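Local coordinates for aldo-keto reductase family 1 member C1 (PDB 1QWK), which probably reduces aldehyde and ketone substrates with NADPH, as an aldo-keto reductase of the aldose reductase type built on a TIM barrel, at residues T37-Y43 with I270-F274; L204-V210 with W222-D228; D231-L237 with K288-S292; R297-D302 with F312-R316. All blocks are in the same frame, centred on the assembly; numbering follows the deposited sequence.

Contact 1. Residues T37-Y43 with I270-F274; sequences TAVKAGY and IKENF
The ring of Y43 lies against I270 and F274, with F274 CD1 over one of its faces and I270 O at its edge. The chain reaches this point from a helix that stops at A41. Next comes G42 at phi/psi 133/-12, and the bonds Y43 N to A38 O (2.9 Å) and G42 N to V39 O (3.2 Å) complete a Schellman motif. Only glycine suits here: a side chain would jam against the preceding carbonyl and strike F274 CE2. The 270-274 helix runs beside the 37-41 helix, their segment axes 9.8 Å apart at closest and crossing at -36°. The nearest CA pairs are A38 with I270, 6.3 Å, and A41 with K271, 6.4 Å. Small A38 lets I270 settle close, with A38 CB 3.9 Å from I270 CG2. Y43, chi1 m, sends its hydroxyl to the helix, where OH donates to I270 O at 2.7 Å and accepts from a water that is also held by N273 ND2; the flat ring still gives CE2 to I270 CG2 at 3.5 Å. F274, chi1 t, lays its ring obliquely beside that of Y43 (centroids 5.0 Å, planes 36°) and brings CE2 within 3.5 Å of A41 O. I19 touches both aromatic side chains. Following the first and last strands of the barrel, these helices meet at the seam where the (beta/alpha)8 TIM-barrel fold closes on itself.

Contact 2. Residues L204-V210 with W222-D228; sequences LGSPGRV and WAPAPSD
W222, chi1 p, opens the second segment with its indole face flat against the guanidinium of R209. The planes are 8° apart and R209 CZ is 3.8 Å from the centroid of the six-membered ring, a cation-pi stack that the extended R209 side chain (m, t, t) reaches by laying CD over the same ring. A223 follows in an antiparallel hydrogen-bonded pair with V210: V210 N to A223 O and A223 N to V210 O are both 2.9 Å. P224 pairs with R209 (CA to CA 4.7 Å) in a non-hydrogen-bonded position, where a residue without an NH costs the ladder nothing. A225 N then donates to G208 O at 3.1 Å, and A225 CB meets V210 CG2 at 3.9 Å. Beyond this the ladder of direct backbone bonds ends, and waters and side chains bridge the two segments. The P226 carbonyl shares a water with P207 O, while S227, chi1 p, turns OG back to A225 O (2.9 Å), with S227 OG 3.1 Å from G208 CA. D228 ends the segment. A water joins its OD1 to S206 OG, its OD2 accepts from Y181 N, and OD1 sits 3.5 Å from G205 CA, where a side chain on G205 would clash. This two-stranded ribbon rises from the long loop after barrel strand 197-201; L204 and D228 pack its base on helix 245-255, and helix 232-241 follows directly.

Contact 3. Residues D231-L237 with K288-S292; sequences DQNVLAL and KLEES
Two helices that aldo-keto reductases add to the eight of the TIM barrel meet here, 232-241 near its start and 283-289 at its end. D231 is the N-cap of the first: its OD2 accepts from V234 N at 3.0 Å and, weakly, from N233 N at 2.8 Å, an aspartate's usual way of satisfying first-turn amides that have no carbonyl partner within the helix. Its OD1 turns instead to Y181 OH and passes S292 CB at 3.7 Å. N233, chi1 m, is buried against the other segment, its CA 5.4 Å from that of L289; it is wedged among L289, the K288 backbone and E291. Over this spot K288 and E291 form a long salt bridge, NZ to OE2 3.4 Å. V234 comes next, its CG2 3.9 Å from L289 CD2, while L249 of helix 245-255 also touches it. L289, branched and in its m,t rotamer, fills the hollow between the turns: CD2 lies 3.5 Å from N233 O, and CD1 meets L237 CD2 at 3.9 Å.

Contact 4. Residues R297-D302 with F312-R316; sequences RLFLQD and FAAER
The C-terminal tail of this aldo-keto reductase barrel folds back on itself here, joining 297-302, an irregular run, to the 3-10 turn at 313-315. R297 makes two kinds of contact at once. Its guanidinium meets the E315 carboxylate in a two-point salt bridge, NE to OE2 at 3.0 Å and NH2 to OE1 at 2.8 Å, so both carboxylate oxygens are paired. The same flat group stacks on F312 (planes 18° apart, CZ 3.8 Å from the ring centroid), a cation-pi contact that leaves the edge of the guanidinium to E315; a chi3 of -63° bends the arginine into this place. The turn itself is held by E315 N to F312 O at 2.8 Å, and F312 N is bonded to D310 OD1. L300 and Q301 present carbonyls to the last arginine, Q301 with left-handed helical angles (43/47). L300 O accepts twice, from R316 NH1 at 2.9 Å and NH2 at 3.1 Å, and Q301 O takes a weak bond from NH2; R316 NE forms a salt bridge with D310. Q301 aims its amide the other way, NE2 to Y201 OH, and its side chain lies about 6 Å from that of H114, the predicted substrate-binding histidine, consistent with a loop bordering the active site. In the same side chain, Q301 CG touches the edge of the F312 ring, 3.9 Å from F312 CE2.

From the N terminus, contact 1 opens first, at the end of helix 28-41, and closes 227 residues later on helix 267-274, joining the first and last helices of the barrel. Contact 2 lies wholly within that span and closes a short loop after barrel strand 197-201. Contact 3 begins just after it, still within the span, but closes only at 288-292, so it crosses contact 1; contact 3 alone brings helix 283-289 back to helix 232-241. Contact 4 comes last, in series, folding the C-terminal tail. Contact 2 touches the other three: L204 meets N273, D228 meets V234, and G205 and S206 meet L298.

Contact 1. Residues T37-Y43 with I270-F274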
loop_
_atom_site.group_PDB
_atom_site.type_symbol
_atom_site.label_atom_id
_atom_site.label_comp_id
_atom_site.label_asym_id
_atom_site.label_seq_id
_atom_site.Cartn_x
_atom_site.Cartn_y
_atom_site.Cartn_z
ATOM N N THR A 37 -2.523 3.628 17.873
ATOM C CA THR A 37 -2.423 5.077 17.742
ATOM C C THR A 37 -3.180 5.539 16.501
ATOM O O THR A 37 -3.919 6.528 16.536
ATOM C CB THR A 37 -0.954 5.528 17.618
ATOM O OG1 THR A 37 -0.240 5.169 18.809
ATOM C CG2 THR A 37 -0.877 7.033 17.424
ATOM N N ALA A 38 -2.998 4.811 15.405
ATOM C CA ALA A 38 -3.647 5.150 14.146
ATOM C C ALA A 38 -5.165 5.057 14.248
ATOM O O ALA A 38 -5.884 5.968 13.832
ATOM C CB ALA A 38 -3.141 4.231 13.036
ATOM N N VAL A 39 -5.659 3.954 14.796
ATOM C CA VAL A 39 -7.100 3.778 14.924
ATOM C C VAL A 39 -7.710 4.835 15.841
ATOM O O VAL A 39 -8.777 5.374 15.549
ATOM C CB VAL A 39 -7.445 2.363 15.442
ATOM C CG1 VAL A 39 -8.946 2.244 15.694
ATOM C CG2 VAL A 39 -7.012 1.324 14.420
ATOM N N LYS A 40 -7.040 5.142 16.947
ATOM C CA LYS A 40 -7.570 6.152 17.855
ATOM C C LYS A 40 -7.534 7.532 17.200
ATOM O O LYS A 40 -8.305 8.419 17.568
ATOM C CB LYS A 40 -6.775 6.168 19.161
ATOM C CG LYS A 40 -6.947 4.914 19.995
ATOM C CD LYS A 40 -6.007 4.929 21.185
ATOM C CE LYS A 40 -6.138 3.665 22.014
ATOM N NZ LYS A 40 -5.178 3.665 23.151
ATOM N N ALA A 41 -6.644 7.707 16.226
ATOM C CA ALA A 41 -6.521 8.980 15.517
ATOM C C ALA A 41 -7.568 9.131 14.416
ATOM O O ALA A 41 -7.880 10.250 13.999
ATOM C CB ALA A 41 -5.122 9.114 14.922
ATOM N N GLY A 42 -8.109 8.012 13.942
ATOM C CA GLY A 42 -9.117 8.075 12.899
ATOM C C GLY A 42 -8.898 7.118 11.743
ATOM O O GLY A 42 -9.791 6.935 10.915
ATOM N N TYR A 43 -7.714 6.514 11.672
ATOM C CA TYR A 43 -7.416 5.565 10.595
ATOM C C TYR A 43 -8.358 4.379 10.694
ATOM O O TYR A 43 -8.593 3.866 11.784
ATOM C CB TYR A 43 -5.990 5.036 10.718
ATOM C CG TYR A 43 -4.898 5.998 10.330
ATOM C CD1 TYR A 43 -4.195 5.832 9.137
ATOM C CD2 TYR A 43 -4.503 7.020 11.189
ATOM C CE1 TYR A 43 -3.119 6.652 8.816
ATOM C CE2 TYR A 43 -3.428 7.847 10.875
ATOM C CZ TYR A 43 -2.737 7.653 9.692
ATOM O OH TYR A 43 -1.640 8.433 9.402
ATOM N N ILE A 270 2.243 9.688 12.556
ATOM C CA ILE A 270 0.998 8.993 12.246
ATOM C C ILE A 270 -0.149 9.997 12.346
ATOM O O ILE A 270 -1.062 10.001 11.521
ATOM C CB ILE A 270 0.745 7.813 13.223
ATOM C CG1 ILE A 270 1.775 6.704 12.968
ATOM C CG2 ILE A 270 -0.681 7.276 13.048
ATOM C CD1 ILE A 270 1.700 5.540 13.935
ATOM N N LYS A 271 -0.096 10.860 13.355
ATOM C CA LYS A 271 -1.138 11.862 13.532
ATOM C C LYS A 271 -1.042 12.933 12.452
ATOM O O LYS A 271 -2.057 13.388 11.929
ATOM C CB LYS A 271 -1.028 12.509 14.914
ATOM C CG LYS A 271 -1.388 11.582 16.066
ATOM C CD LYS A 271 -1.249 12.306 17.395
ATOM C CE LYS A 271 -1.629 11.424 18.569
ATOM N NZ LYS A 271 -1.414 12.144 19.859
ATOM N N GLU A 272 0.184 13.323 12.117
ATOM C CA GLU A 272 0.415 14.340 11.094
ATOM C C GLU A 272 -0.113 13.904 9.729
ATOM O O GLU A 272 -0.781 14.673 9.045
ATOM C CB GLU A 272 1.912 14.635 10.973
ATOM C CG GLU A 272 2.245 15.795 10.034
ATOM C CD GLU A 272 3.714 15.832 9.640
ATOM O OE1 GLU A 272 4.573 15.577 10.510
ATOM O OE2 GLU A 272 4.010 16.132 8.464
ATOM N N ASN A 273 0.190 12.669 9.338
ATOM C CA ASN A 273 -0.236 12.160 8.042
ATOM C C ASN A 273 -1.752 12.070 7.872
ATOM O O ASN A 273 -2.245 12.029 6.748
ATOM C CB ASN A 273 0.386 10.784 7.774
ATOM C CG ASN A 273 1.908 10.823 7.719
ATOM O OD1 ASN A 273 2.506 11.848 7.397
ATOM N ND2 ASN A 273 2.539 9.692 8.015
ATOM N N PHE A 274 -2.491 12.036 8.979
ATOM C CA PHE A 274 -3.949 11.938 8.908
ATOM C C PHE A 274 -4.613 13.292 8.686
ATOM O O PHE A 274 -5.773 13.366 8.268
ATOM C CB PHE A 274 -4.502 11.313 10.197
ATOM C CG PHE A 274 -5.945 10.891 10.097
ATOM C CD1 PHE A 274 -6.305 9.782 9.331
ATOM C CD2 PHE A 274 -6.942 11.604 10.756
ATOM C CE1 PHE A 274 -7.636 9.386 9.220
ATOM C CE2 PHE A 274 -8.281 11.218 10.653
ATOM C CZ PHE A 274 -8.627 10.103 9.881
HETATM O O HOH W 1 1.070 7.182 9.006
#

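Contact 2. Residues L204-V210 with W222-D228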
loop_
_atom_site.group_PDB
_atom_site.type_symbol
_atom_site.label_atom_id
_atom_site.label_comp_id
_atom_site.label_asym_id
_atom_site.label_seq_id
_atom_site.Cartn_x
_atom_site.Cartn_y
_atom_site.Cartn_z
ATOM N N LEU A 204 5.216 9.093 0.441
ATOM C CA LEU A 204 6.065 10.212 0.855
ATOM C C LEU A 204 7.410 10.267 0.148
ATOM O O LEU A 204 8.248 11.110 0.470
ATOM C CB LEU A 204 6.274 10.178 2.368
ATOM C CG LEU A 204 4.986 10.352 3.181
ATOM C CD1 LEU A 204 5.313 10.265 4.659
ATOM C CD2 LEU A 204 4.332 11.696 2.848
ATOM N N GLY A 205 7.615 9.363 -0.806
ATOM C CA GLY A 205 8.853 9.345 -1.569
ATOM C C GLY A 205 10.121 8.933 -0.842
ATOM O O GLY A 205 10.083 8.201 0.145
ATOM N N SER A 206 11.254 9.412 -1.344
ATOM C CA SER A 206 12.552 9.090 -0.765
ATOM C C SER A 206 12.882 9.967 0.442
ATOM O O SER A 206 12.246 10.996 0.665
ATOM C CB SER A 206 13.641 9.226 -1.835
ATOM O OG SER A 206 13.598 10.505 -2.443
ATOM N N PRO A 207 13.880 9.562 1.244
ATOM C CA PRO A 207 14.292 10.314 2.435
ATOM C C PRO A 207 14.505 11.793 2.129
ATOM O O PRO A 207 15.314 12.149 1.273
ATOM C CB PRO A 207 15.576 9.608 2.851
ATOM C CG PRO A 207 15.279 8.185 2.497
ATOM C CD PRO A 207 14.662 8.318 1.118
ATOM N N GLY A 208 13.778 12.651 2.839
ATOM C CA GLY A 208 13.886 14.080 2.602
ATOM C C GLY A 208 14.878 14.829 3.470
ATOM O O GLY A 208 15.127 16.013 3.238
ATOM N N ARG A 209 15.455 14.147 4.456
ATOM C CA ARG A 209 16.410 14.780 5.362
ATOM C C ARG A 209 17.599 13.905 5.724
ATOM O O ARG A 209 17.533 12.679 5.661
ATOM C CB ARG A 209 15.722 15.185 6.668
ATOM C CG ARG A 209 14.653 16.250 6.540
ATOM C CD ARG A 209 14.144 16.639 7.915
ATOM N NE ARG A 209 13.197 17.749 7.860
ATOM C CZ ARG A 209 12.661 18.323 8.931
ATOM N NH1 ARG A 209 12.980 17.892 10.146
ATOM N NH2 ARG A 209 11.809 19.328 8.787
ATOM N N VAL A 210 18.685 14.566 6.110
ATOM C CA VAL A 210 19.907 13.909 6.549
ATOM C C VAL A 210 20.157 14.525 7.919
ATOM O O VAL A 210 20.334 15.741 8.039
ATOM C CB VAL A 210 21.106 14.228 5.625
ATOM C CG1 VAL A 210 22.341 13.469 6.096
ATOM C CG2 VAL A 210 20.770 13.868 4.192
ATOM N N TRP A 222 19.712 19.444 10.767
ATOM C CA TRP A 222 19.579 18.525 9.644
ATOM C C TRP A 222 19.788 19.274 8.332
ATOM O O TRP A 222 19.808 20.507 8.308
ATOM C CB TRP A 222 18.190 17.887 9.641
ATOM C CG TRP A 222 17.076 18.893 9.579
ATOM C CD1 TRP A 222 16.487 19.532 10.632
ATOM C CD2 TRP A 222 16.439 19.396 8.397
ATOM N NE1 TRP A 222 15.521 20.400 10.180
ATOM C CE2 TRP A 222 15.470 20.336 8.813
ATOM C CE3 TRP A 222 16.593 19.143 7.027
ATOM C CZ2 TRP A 222 14.657 21.027 7.905
ATOM C CZ3 TRP A 222 15.782 19.830 6.124
ATOM C CH2 TRP A 222 14.827 20.760 6.569
ATOM N N ALA A 223 19.948 18.523 7.246
ATOM C CA ALA A 223 20.131 19.105 5.919
ATOM C C ALA A 223 19.167 18.437 4.941
ATOM O O ALA A 223 18.898 17.240 5.042
ATOM C CB ALA A 223 21.565 18.911 5.449
ATOM N N PRO A 224 18.625 19.208 3.988
ATOM C CA PRO A 224 17.692 18.642 3.009
ATOM C C PRO A 224 18.383 17.695 2.029
ATOM O O PRO A 224 19.552 17.875 1.690
ATOM C CB PRO A 224 17.128 19.881 2.319
ATOM C CG PRO A 224 18.288 20.834 2.361
ATOM C CD PRO A 224 18.791 20.659 3.779
ATOM N N ALA A 225 17.653 16.676 1.585
ATOM C CA ALA A 225 18.190 15.707 0.636
ATOM C C ALA A 225 17.296 15.707 -0.604
ATOM O O ALA A 225 16.099 15.963 -0.498
ATOM C CB ALA A 225 18.215 14.313 1.269
ATOM N N PRO A 226 17.866 15.429 -1.793
ATOM C CA PRO A 226 17.077 15.406 -3.034
ATOM C C PRO A 226 15.927 14.420 -2.898
ATOM O O PRO A 226 16.143 13.212 -2.773
ATOM C CB PRO A 226 18.097 14.981 -4.089
ATOM C CG PRO A 226 19.064 14.146 -3.307
ATOM C CD PRO A 226 19.238 14.955 -2.044
ATOM N N SER A 227 14.703 14.936 -2.942
ATOM C CA SER A 227 13.532 14.091 -2.754
ATOM C C SER A 227 12.233 14.833 -3.019
ATOM O O SER A 227 12.222 16.056 -3.161
ATOM C CB SER A 227 13.516 13.612 -1.312
ATOM O OG SER A 227 13.472 14.737 -0.447
ATOM N N ASP A 228 11.137 14.078 -3.049
ATOM C CA ASP A 228 9.802 14.635 -3.271
ATOM C C ASP A 228 9.501 15.694 -2.204
ATOM O O ASP A 228 8.930 16.743 -2.495
ATOM C CB ASP A 228 8.725 13.540 -3.155
ATOM C CG ASP A 228 9.055 12.282 -3.936
ATOM O OD1 ASP A 228 10.171 11.737 -3.777
ATOM O OD2 ASP A 228 8.176 11.818 -4.697
HETATM O O HOH W 2 12.066 10.174 -4.999
HETATM O O HOH W 3 16.520 11.029 -0.955
#

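Contact 3. Residues D231-L237 with K288-S292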
loop_
_atom_site.group_PDB
_atom_site.type_symbol
_atom_site.label_atom_id
_atom_site.label_comp_id
_atom_site.label_asym_id
_atom_site.label_seq_id
_atom_site.Cartn_x
_atom_site.Cartn_y
_atom_site.Cartn_z
ATOM N N ASP A 231 10.990 19.123 -2.995
ATOM C CA ASP A 231 10.665 19.723 -4.289
ATOM C C ASP A 231 10.261 21.176 -4.056
ATOM O O ASP A 231 9.486 21.471 -3.143
ATOM C CB ASP A 231 9.506 18.969 -4.949
ATOM C CG ASP A 231 9.084 19.588 -6.268
ATOM O OD1 ASP A 231 9.667 19.232 -7.313
ATOM O OD2 ASP A 231 8.180 20.446 -6.255
ATOM N N GLN A 232 10.782 22.082 -4.879
ATOM C CA GLN A 232 10.489 23.507 -4.731
ATOM C C GLN A 232 8.999 23.819 -4.785
ATOM O O GLN A 232 8.508 24.626 -4.003
ATOM C CB GLN A 232 11.219 24.316 -5.815
ATOM C CG GLN A 232 11.202 25.827 -5.581
ATOM C CD GLN A 232 9.909 26.499 -6.030
ATOM O OE1 GLN A 232 9.636 27.648 -5.671
ATOM N NE2 GLN A 232 9.117 25.792 -6.831
ATOM N N ASN A 233 8.286 23.182 -5.709
ATOM C CA ASN A 233 6.857 23.417 -5.845
ATOM C C ASN A 233 6.097 22.861 -4.646
ATOM O O ASN A 233 5.101 23.443 -4.215
ATOM C CB ASN A 233 6.352 22.806 -7.150
ATOM C CG ASN A 233 6.930 23.502 -8.376
ATOM O OD1 ASN A 233 7.295 22.860 -9.361
ATOM N ND2 ASN A 233 7.009 24.825 -8.320
ATOM N N VAL A 234 6.563 21.735 -4.110
ATOM C CA VAL A 234 5.929 21.142 -2.937
ATOM C C VAL A 234 6.080 22.082 -1.738
ATOM O O VAL A 234 5.110 22.371 -1.032
ATOM C CB VAL A 234 6.555 19.769 -2.582
ATOM C CG1 VAL A 234 6.049 19.303 -1.215
ATOM C CG2 VAL A 234 6.188 18.745 -3.650
ATOM N N LEU A 235 7.303 22.560 -1.517
ATOM C CA LEU A 235 7.586 23.473 -0.412
ATOM C C LEU A 235 6.784 24.767 -0.544
ATOM O O LEU A 235 6.311 25.315 0.452
ATOM C CB LEU A 235 9.085 23.792 -0.362
ATOM C CG LEU A 235 10.009 22.593 -0.111
ATOM C CD1 LEU A 235 11.466 23.032 -0.178
ATOM C CD2 LEU A 235 9.698 21.986 1.252
ATOM N N ALA A 236 6.633 25.245 -1.776
ATOM C CA ALA A 236 5.885 26.471 -2.042
ATOM C C ALA A 236 4.407 26.283 -1.725
ATOM O O ALA A 236 3.779 27.151 -1.118
ATOM C CB ALA A 236 6.053 26.882 -3.499
ATOM N N LEU A 237 3.850 25.149 -2.137
ATOM C CA LEU A 237 2.439 24.879 -1.887
ATOM C C LEU A 237 2.195 24.622 -0.402
ATOM O O LEU A 237 1.133 24.962 0.128
ATOM C CB LEU A 237 1.971 23.676 -2.715
ATOM C CG LEU A 237 0.483 23.322 -2.624
ATOM C CD1 LEU A 237 -0.366 24.521 -3.023
ATOM C CD2 LEU A 237 0.190 22.125 -3.528
ATOM N N LYS A 288 1.275 21.949 -11.429
ATOM C CA LYS A 288 2.420 22.703 -10.937
ATOM C C LYS A 288 3.392 21.784 -10.199
ATOM O O LYS A 288 4.605 21.865 -10.391
ATOM C CB LYS A 288 1.961 23.824 -10.002
ATOM C CG LYS A 288 3.088 24.732 -9.538
ATOM C CD LYS A 288 3.734 25.438 -10.720
ATOM C CE LYS A 288 4.777 26.444 -10.268
ATOM N NZ LYS A 288 5.338 27.195 -11.424
ATOM N N LEU A 289 2.861 20.908 -9.354
ATOM C CA LEU A 289 3.718 19.996 -8.610
ATOM C C LEU A 289 4.453 19.021 -9.519
ATOM O O LEU A 289 5.546 18.575 -9.190
ATOM C CB LEU A 289 2.907 19.207 -7.576
ATOM C CG LEU A 289 2.287 19.981 -6.410
ATOM C CD1 LEU A 289 1.524 19.006 -5.525
ATOM C CD2 LEU A 289 3.362 20.692 -5.603
ATOM N N GLU A 290 3.862 18.698 -10.664
ATOM C CA GLU A 290 4.482 17.756 -11.591
ATOM C C GLU A 290 5.418 18.409 -12.609
ATOM O O GLU A 290 5.978 17.721 -13.458
ATOM C CB GLU A 290 3.398 16.977 -12.341
ATOM C CG GLU A 290 2.380 16.295 -11.433
ATOM C CD GLU A 290 1.310 15.546 -12.212
ATOM O OE1 GLU A 290 0.897 16.037 -13.286
ATOM O OE2 GLU A 290 0.869 14.473 -11.745
ATOM N N GLU A 291 5.610 19.722 -12.519
ATOM C CA GLU A 291 6.458 20.411 -13.489
ATOM C C GLU A 291 7.923 19.967 -13.532
ATOM O O GLU A 291 8.550 20.022 -14.591
ATOM C CB GLU A 291 6.388 21.929 -13.289
ATOM C CG GLU A 291 7.381 22.487 -12.292
ATOM C CD GLU A 291 7.481 24.005 -12.351
ATOM O OE1 GLU A 291 8.326 24.571 -11.622
ATOM O OE2 GLU A 291 6.715 24.627 -13.123
ATOM N N SER A 292 8.473 19.520 -12.404
ATOM C CA SER A 292 9.873 19.087 -12.382
ATOM C C SER A 292 10.082 17.896 -13.319
ATOM O O SER A 292 11.186 17.668 -13.817
ATOM C CB SER A 292 10.306 18.696 -10.962
ATOM O OG SER A 292 10.052 17.325 -10.705
#

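Contact 4. Residues R297-D302 with F312-R316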
loop_
_atom_site.group_PDB
_atom_site.type_symbol
_atom_site.label_atom_id
_atom_site.label_comp_id
_atom_site.label_asym_id
_atom_site.label_seq_id
_atom_site.Cartn_x
_atom_site.Cartn_y
_atom_site.Cartn_z
ATOM N N ARG A 297 11.654 4.988 -10.465
ATOM C CA ARG A 297 11.167 3.928 -9.591
ATOM C C ARG A 297 12.170 3.680 -8.462
ATOM O O ARG A 297 13.348 3.424 -8.714
ATOM C CB ARG A 297 10.966 2.649 -10.407
ATOM C CG ARG A 297 10.304 1.516 -9.650
ATOM C CD ARG A 297 10.329 0.238 -10.467
ATOM N NE ARG A 297 9.577 0.324 -11.716
ATOM C CZ ARG A 297 8.250 0.305 -11.803
ATOM N NH1 ARG A 297 7.508 0.211 -10.708
ATOM N NH2 ARG A 297 7.657 0.336 -12.993
ATOM N N LEU A 298 11.702 3.756 -7.218
ATOM C CA LEU A 298 12.560 3.547 -6.050
ATOM C C LEU A 298 12.608 2.092 -5.609
ATOM O O LEU A 298 13.613 1.625 -5.071
ATOM C CB LEU A 298 12.072 4.397 -4.873
ATOM C CG LEU A 298 12.038 5.916 -5.063
ATOM C CD1 LEU A 298 11.518 6.589 -3.796
ATOM C CD2 LEU A 298 13.433 6.413 -5.401
ATOM N N PHE A 299 11.508 1.383 -5.816
ATOM C CA PHE A 299 11.417 -0.021 -5.433
ATOM C C PHE A 299 11.445 -0.904 -6.673
ATOM O O PHE A 299 10.414 -1.184 -7.285
ATOM C CB PHE A 299 10.135 -0.238 -4.634
ATOM C CG PHE A 299 10.141 0.450 -3.299
ATOM C CD1 PHE A 299 10.624 -0.201 -2.170
ATOM C CD2 PHE A 299 9.699 1.762 -3.175
ATOM C CE1 PHE A 299 10.666 0.443 -0.932
ATOM C CE2 PHE A 299 9.736 2.417 -1.941
ATOM C CZ PHE A 299 10.221 1.755 -0.819
ATOM N N LEU A 300 12.643 -1.348 -7.026
ATOM C CA LEU A 300 12.850 -2.168 -8.207
ATOM C C LEU A 300 12.412 -3.628 -8.076
ATOM O O LEU A 300 12.257 -4.310 -9.087
ATOM C CB LEU A 300 14.331 -2.117 -8.596
ATOM C CG LEU A 300 14.929 -0.709 -8.699
ATOM C CD1 LEU A 300 16.409 -0.807 -9.030
ATOM C CD2 LEU A 300 14.191 0.087 -9.759
ATOM N N GLN A 301 12.215 -4.103 -6.847
ATOM C CA GLN A 301 11.815 -5.491 -6.620
ATOM C C GLN A 301 12.647 -6.376 -7.560
ATOM O O GLN A 301 12.110 -7.267 -8.226
ATOM C CB GLN A 301 10.318 -5.679 -6.927
ATOM C CG GLN A 301 9.396 -4.638 -6.289
ATOM C CD GLN A 301 9.388 -4.691 -4.763
ATOM O OE1 GLN A 301 10.042 -5.538 -4.152
ATOM N NE2 GLN A 301 8.638 -3.780 -4.143
ATOM N N ASP A 302 13.959 -6.130 -7.600
ATOM C CA ASP A 302 14.856 -6.855 -8.506
ATOM C C ASP A 302 15.050 -8.351 -8.290
ATOM O O ASP A 302 15.685 -9.012 -9.112
ATOM C CB ASP A 302 16.225 -6.160 -8.599
ATOM C CG ASP A 302 16.939 -6.063 -7.269
ATOM O OD1 ASP A 302 16.747 -6.944 -6.412
ATOM O OD2 ASP A 302 17.720 -5.102 -7.095
ATOM N N PHE A 312 8.535 -5.791 -14.205
ATOM C CA PHE A 312 9.379 -4.691 -14.676
ATOM C C PHE A 312 10.514 -5.178 -15.583
ATOM O O PHE A 312 11.533 -4.500 -15.726
ATOM C CB PHE A 312 9.975 -3.935 -13.478
ATOM C CG PHE A 312 8.996 -3.681 -12.351
ATOM C CD1 PHE A 312 7.679 -3.313 -12.613
ATOM C CD2 PHE A 312 9.409 -3.789 -11.022
ATOM C CE1 PHE A 312 6.783 -3.054 -11.572
ATOM C CE2 PHE A 312 8.524 -3.530 -9.974
ATOM C CZ PHE A 312 7.208 -3.163 -10.251
ATOM N N ALA A 313 10.322 -6.340 -16.201
ATOM C CA ALA A 313 11.328 -6.930 -17.082
ATOM C C ALA A 313 11.963 -5.947 -18.067
ATOM O O ALA A 313 13.171 -5.989 -18.304
ATOM C CB ALA A 313 10.724 -8.108 -17.842
ATOM N N ALA A 314 11.147 -5.065 -18.633
ATOM C CA ALA A 314 11.623 -4.089 -19.610
ATOM C C ALA A 314 12.584 -3.043 -19.056
ATOM O O ALA A 314 13.273 -2.364 -19.823
ATOM C CB ALA A 314 10.432 -3.399 -20.266
ATOM N N GLU A 315 12.635 -2.911 -17.734
ATOM C CA GLU A 315 13.510 -1.928 -17.094
ATOM C C GLU A 315 14.828 -2.521 -16.596
ATOM O O GLU A 315 15.709 -1.787 -16.153
ATOM C CB GLU A 315 12.786 -1.274 -15.912
ATOM C CG GLU A 315 11.395 -0.761 -16.235
ATOM C CD GLU A 315 10.706 -0.123 -15.035
ATOM O OE1 GLU A 315 9.473 0.051 -15.086
ATOM O OE2 GLU A 315 11.395 0.213 -14.049
ATOM N N ARG A 316 14.963 -3.841 -16.667
ATOM C CA ARG A 316 16.183 -4.494 -16.199
ATOM C C ARG A 316 17.358 -4.228 -17.134
ATOM O O ARG A 316 17.119 -4.035 -18.345
ATOM C CB ARG A 316 15.970 -6.005 -16.084
ATOM C CG ARG A 316 14.727 -6.415 -15.306
ATOM C CD ARG A 316 14.698 -5.813 -13.909
ATOM N NE ARG A 316 13.555 -6.318 -13.154
ATOM C CZ ARG A 316 13.216 -5.909 -11.936
ATOM N NH1 ARG A 316 13.931 -4.975 -11.323
ATOM N NH2 ARG A 316 12.165 -6.444 -11.325
#